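Local coordinates for protein putative Acetyltransferase from the GNAT family (Novosphingobium aromaticivorans DSM 12444, PDB 3EC4) that probably transfers acyl groups, such as the acetyl group of acetyl-CoA, to an acceptor, as a putative acetyltransferase of the GNAT family, at residues 11-20 and 149-157. Numbering follows the deposited sequence.
Sequences PVWNSLGGPQ and ERMRPAPNL
The carboxamide of Gln20 bridges two backbone positions of 149-157. Its NE2 donates to Arg150 O (2.9 Å) at an N-H...O angle of 163°, with the acceptor in the amide plane. Its OE1 accepts from Arg152 N, also at 2.9 Å, in a less straight bond (145°) whose donor stands above the carbonyl plane. Together they fix the rotation of the amide. With CG anti to its carbonyl carbon (chi1 -72°) and the chain extended beyond CG, Gln20 carries this amide to the 150-152 backbone. Cut back to an alanine, this position would probably leave Arg150 O and Arg152 N without these mates and open a gap beside Arg152, whose CG lies 3.7 Å from Gln20 NE2. That arginine crosses the glutamine at about a right angle, and its NH2 forms a salt bridge with Glu149 OE1, while NH1 forms a second salt bridge, to Glu191. Arg152 O lies against the helix at Ser15 and against the Pro19 ring beyond it, with Ser15 CA 3.4 Å away in a CA-H...O contact. On the apolar side, Pro153 CG rests on Pro11 CB (3.8 Å), and SE of Met151, a selenomethionine, lies 3.8 Å from Val12 CG2; Tyr194 of strand 192-198 backs Pro11, Met151 and Pro153. These contacts join helix 11-17 and its exit to the loop between antiparallel strands 142-149 and 157-165 of the GNAT-family acetyltransferase domain.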
loop_
_atom_site.group_PDB
_atom_site.type_symbol
_atom_site.label_atom_id
_atom_site.label_comp_id
_atom_site.label_asym_id
_atom_site.label_seq_id
_atom_site.Cartn_x
_atom_site.Cartn_y
_atom_site.Cartn_z
ATOM N N PRO A 11 -4.647 6.855 -6.905
ATOM C CA PRO A 11 -3.569 7.022 -5.907
ATOM C C PRO A 11 -2.181 6.710 -6.459
ATOM O O PRO A 11 -1.218 7.365 -6.089
ATOM C CB PRO A 11 -3.996 6.103 -4.740
ATOM C CG PRO A 11 -5.041 5.217 -5.284
ATOM C CD PRO A 11 -5.577 5.780 -6.562
ATOM N N VAL A 12 -2.088 5.795 -7.410
ATOM C CA VAL A 12 -0.787 5.505 -8.048
ATOM C C VAL A 12 -0.355 6.661 -8.943
ATOM O O VAL A 12 0.785 7.143 -8.865
ATOM C CB VAL A 12 -0.848 4.174 -8.884
ATOM C CG1 VAL A 12 0.495 3.931 -9.578
ATOM C CG2 VAL A 12 -1.245 3.017 -7.997
ATOM N N TRP A 13 -1.254 7.053 -9.848
ATOM C CA TRP A 13 -1.000 8.137 -10.757
ATOM C C TRP A 13 -0.598 9.380 -9.987
ATOM O O TRP A 13 0.451 9.987 -10.248
ATOM C CB TRP A 13 -2.214 8.376 -11.642
ATOM C CG TRP A 13 -2.052 9.492 -12.660
ATOM C CD1 TRP A 13 -2.587 10.735 -12.576
ATOM C CD2 TRP A 13 -1.361 9.440 -13.924
ATOM N NE1 TRP A 13 -2.285 11.465 -13.686
ATOM C CE2 TRP A 13 -1.517 10.708 -14.530
ATOM C CE3 TRP A 13 -0.605 8.465 -14.583
ATOM C CZ2 TRP A 13 -0.949 11.029 -15.769
ATOM C CZ3 TRP A 13 -0.053 8.774 -15.810
ATOM C CH2 TRP A 13 -0.212 10.066 -16.385
ATOM N N ASN A 14 -1.404 9.705 -8.985
ATOM C CA ASN A 14 -1.237 10.970 -8.312
ATOM C C ASN A 14 -0.013 11.007 -7.390
ATOM O O ASN A 14 0.675 12.017 -7.326
ATOM C CB ASN A 14 -2.511 11.320 -7.611
ATOM C CG ASN A 14 -3.596 11.744 -8.575
ATOM O OD1 ASN A 14 -3.326 12.254 -9.687
ATOM N ND2 ASN A 14 -4.820 11.582 -8.155
ATOM N N SER A 15 0.273 9.886 -6.736
ATOM C CA SER A 15 1.478 9.823 -5.875
ATOM C C SER A 15 2.739 9.966 -6.717
ATOM O O SER A 15 3.643 10.700 -6.359
ATOM C CB SER A 15 1.506 8.534 -5.024
ATOM O OG SER A 15 1.575 7.363 -5.811
ATOM N N LEU A 16 2.785 9.261 -7.842
ATOM C CA LEU A 16 3.964 9.274 -8.715
ATOM C C LEU A 16 4.154 10.557 -9.522
ATOM O O LEU A 16 5.261 10.844 -9.983
ATOM C CB LEU A 16 3.941 8.062 -9.656
ATOM C CG LEU A 16 4.052 6.692 -9.002
ATOM C CD1 LEU A 16 3.877 5.585 -10.081
ATOM C CD2 LEU A 16 5.411 6.591 -8.256
ATOM N N GLY A 17 3.086 11.333 -9.686
ATOM C CA GLY A 17 3.181 12.682 -10.232
ATOM C C GLY A 17 3.299 13.781 -9.198
ATOM O O GLY A 17 3.631 14.921 -9.549
ATOM N N GLY A 18 3.088 13.419 -7.935
ATOM C CA GLY A 18 3.053 14.345 -6.810
ATOM C C GLY A 18 4.182 14.119 -5.843
ATOM O O GLY A 18 5.314 14.076 -6.275
ATOM N N PRO A 19 3.875 14.000 -4.520
ATOM C CA PRO A 19 4.921 13.861 -3.514
ATOM C C PRO A 19 5.997 12.798 -3.817
ATOM O O PRO A 19 7.137 13.007 -3.477
ATOM C CB PRO A 19 4.143 13.541 -2.220
ATOM C CG PRO A 19 2.813 14.081 -2.435
ATOM C CD PRO A 19 2.527 14.053 -3.914
ATOM N N GLN A 20 5.632 11.678 -4.485
ATOM C CA GLN A 20 6.604 10.617 -4.766
ATOM C C GLN A 20 7.126 10.567 -6.208
ATOM O O GLN A 20 7.484 9.506 -6.753
ATOM C CB GLN A 20 6.002 9.267 -4.278
ATOM C CG GLN A 20 5.993 9.228 -2.781
ATOM C CD GLN A 20 4.992 8.249 -2.218
ATOM O OE1 GLN A 20 4.003 7.924 -2.877
ATOM N NE2 GLN A 20 5.200 7.816 -0.984
ATOM N N GLU A 149 4.069 2.912 6.152
ATOM C CA GLU A 149 3.547 3.920 5.249
ATOM C C GLU A 149 3.876 3.592 3.813
ATOM O O GLU A 149 4.950 3.059 3.532
ATOM C CB GLU A 149 4.164 5.267 5.572
ATOM C CG GLU A 149 3.999 5.675 7.022
ATOM C CD GLU A 149 4.703 6.947 7.363
ATOM O OE1 GLU A 149 5.805 7.189 6.840
ATOM O OE2 GLU A 149 4.163 7.705 8.208
ATOM N N ARG A 150 2.987 3.968 2.901
ATOM C CA ARG A 150 3.247 3.761 1.481
ATOM C C ARG A 150 2.927 4.989 0.628
ATOM O O ARG A 150 3.658 5.985 0.721
ATOM C CB ARG A 150 2.583 2.463 1.022
ATOM C CG ARG A 150 3.087 1.890 -0.270
ATOM C CD ARG A 150 2.516 0.520 -0.550
ATOM N NE ARG A 150 1.104 0.544 -0.835
ATOM C CZ ARG A 150 0.373 -0.545 -1.091
ATOM N NH1 ARG A 150 0.898 -1.775 -1.114
ATOM N NH2 ARG A 150 -0.903 -0.420 -1.314
HETATM N N MSE A 151 1.892 4.948 -0.218
HETATM C CA MSE A 151 1.695 6.007 -1.215
HETATM C C MSE A 151 1.247 7.333 -0.597
HETATM O O MSE A 151 0.594 7.387 0.469
HETATM C CB MSE A 151 0.688 5.591 -2.300
HETATM C CG MSE A 151 1.058 4.334 -2.983
HETATM SE SE MSE A 151 -0.072 3.972 -4.506
HETATM C CE MSE A 151 -0.170 2.029 -4.265
ATOM N N ARG A 152 1.607 8.408 -1.281
ATOM C CA ARG A 152 1.242 9.750 -0.861
ATOM C C ARG A 152 0.705 10.512 -2.065
ATOM O O ARG A 152 1.451 11.179 -2.737
ATOM C CB ARG A 152 2.448 10.469 -0.273
ATOM C CG ARG A 152 2.903 9.836 1.049
ATOM C CD ARG A 152 4.233 10.353 1.499
ATOM N NE ARG A 152 4.624 9.681 2.717
ATOM C CZ ARG A 152 4.271 10.049 3.935
ATOM N NH1 ARG A 152 3.614 11.180 4.134
ATOM N NH2 ARG A 152 4.645 9.304 4.976
ATOM N N PRO A 153 -0.607 10.353 -2.356
ATOM C CA PRO A 153 -1.241 10.939 -3.538
ATOM C C PRO A 153 -1.288 12.482 -3.595
ATOM O O PRO A 153 -1.467 13.050 -4.660
ATOM C CB PRO A 153 -2.640 10.316 -3.522
ATOM C CG PRO A 153 -2.470 9.010 -2.753
ATOM C CD PRO A 153 -1.530 9.457 -1.637
ATOM N N ALA A 154 -1.179 13.108 -2.431
ATOM C CA ALA A 154 -1.022 14.533 -2.260
ATOM C C ALA A 154 -0.276 14.792 -0.941
ATOM O O ALA A 154 -0.217 13.905 -0.071
ATOM C CB ALA A 154 -2.390 15.244 -2.266
ATOM N N PRO A 155 0.314 15.990 -0.779
ATOM C CA PRO A 155 1.081 16.257 0.436
ATOM C C PRO A 155 0.381 15.928 1.756
ATOM O O PRO A 155 1.049 15.471 2.681
ATOM C CB PRO A 155 1.415 17.745 0.316
ATOM C CG PRO A 155 1.523 17.935 -1.178
ATOM C CD PRO A 155 0.342 17.141 -1.689
ATOM N N ASN A 156 -0.937 16.119 1.840
ATOM C CA ASN A 156 -1.675 15.874 3.089
ATOM C C ASN A 156 -2.361 14.489 3.168
ATOM O O ASN A 156 -3.221 14.293 4.018
ATOM C CB ASN A 156 -2.751 16.943 3.230
ATOM C CG ASN A 156 -3.867 16.749 2.228
ATOM O OD1 ASN A 156 -3.629 16.428 1.046
ATOM N ND2 ASN A 156 -5.087 16.887 2.695
ATOM N N LEU A 157 -2.008 13.561 2.274
ATOM C CA LEU A 157 -2.559 12.197 2.297
ATOM C C LEU A 157 -1.424 11.182 2.397
ATOM O O LEU A 157 -0.393 11.340 1.762
ATOM C CB LEU A 157 -3.379 11.907 1.018
ATOM C CG LEU A 157 -4.616 12.799 0.851
ATOM C CD1 LEU A 157 -5.141 12.775 -0.589
ATOM C CD2 LEU A 157 -5.648 12.309 1.869
#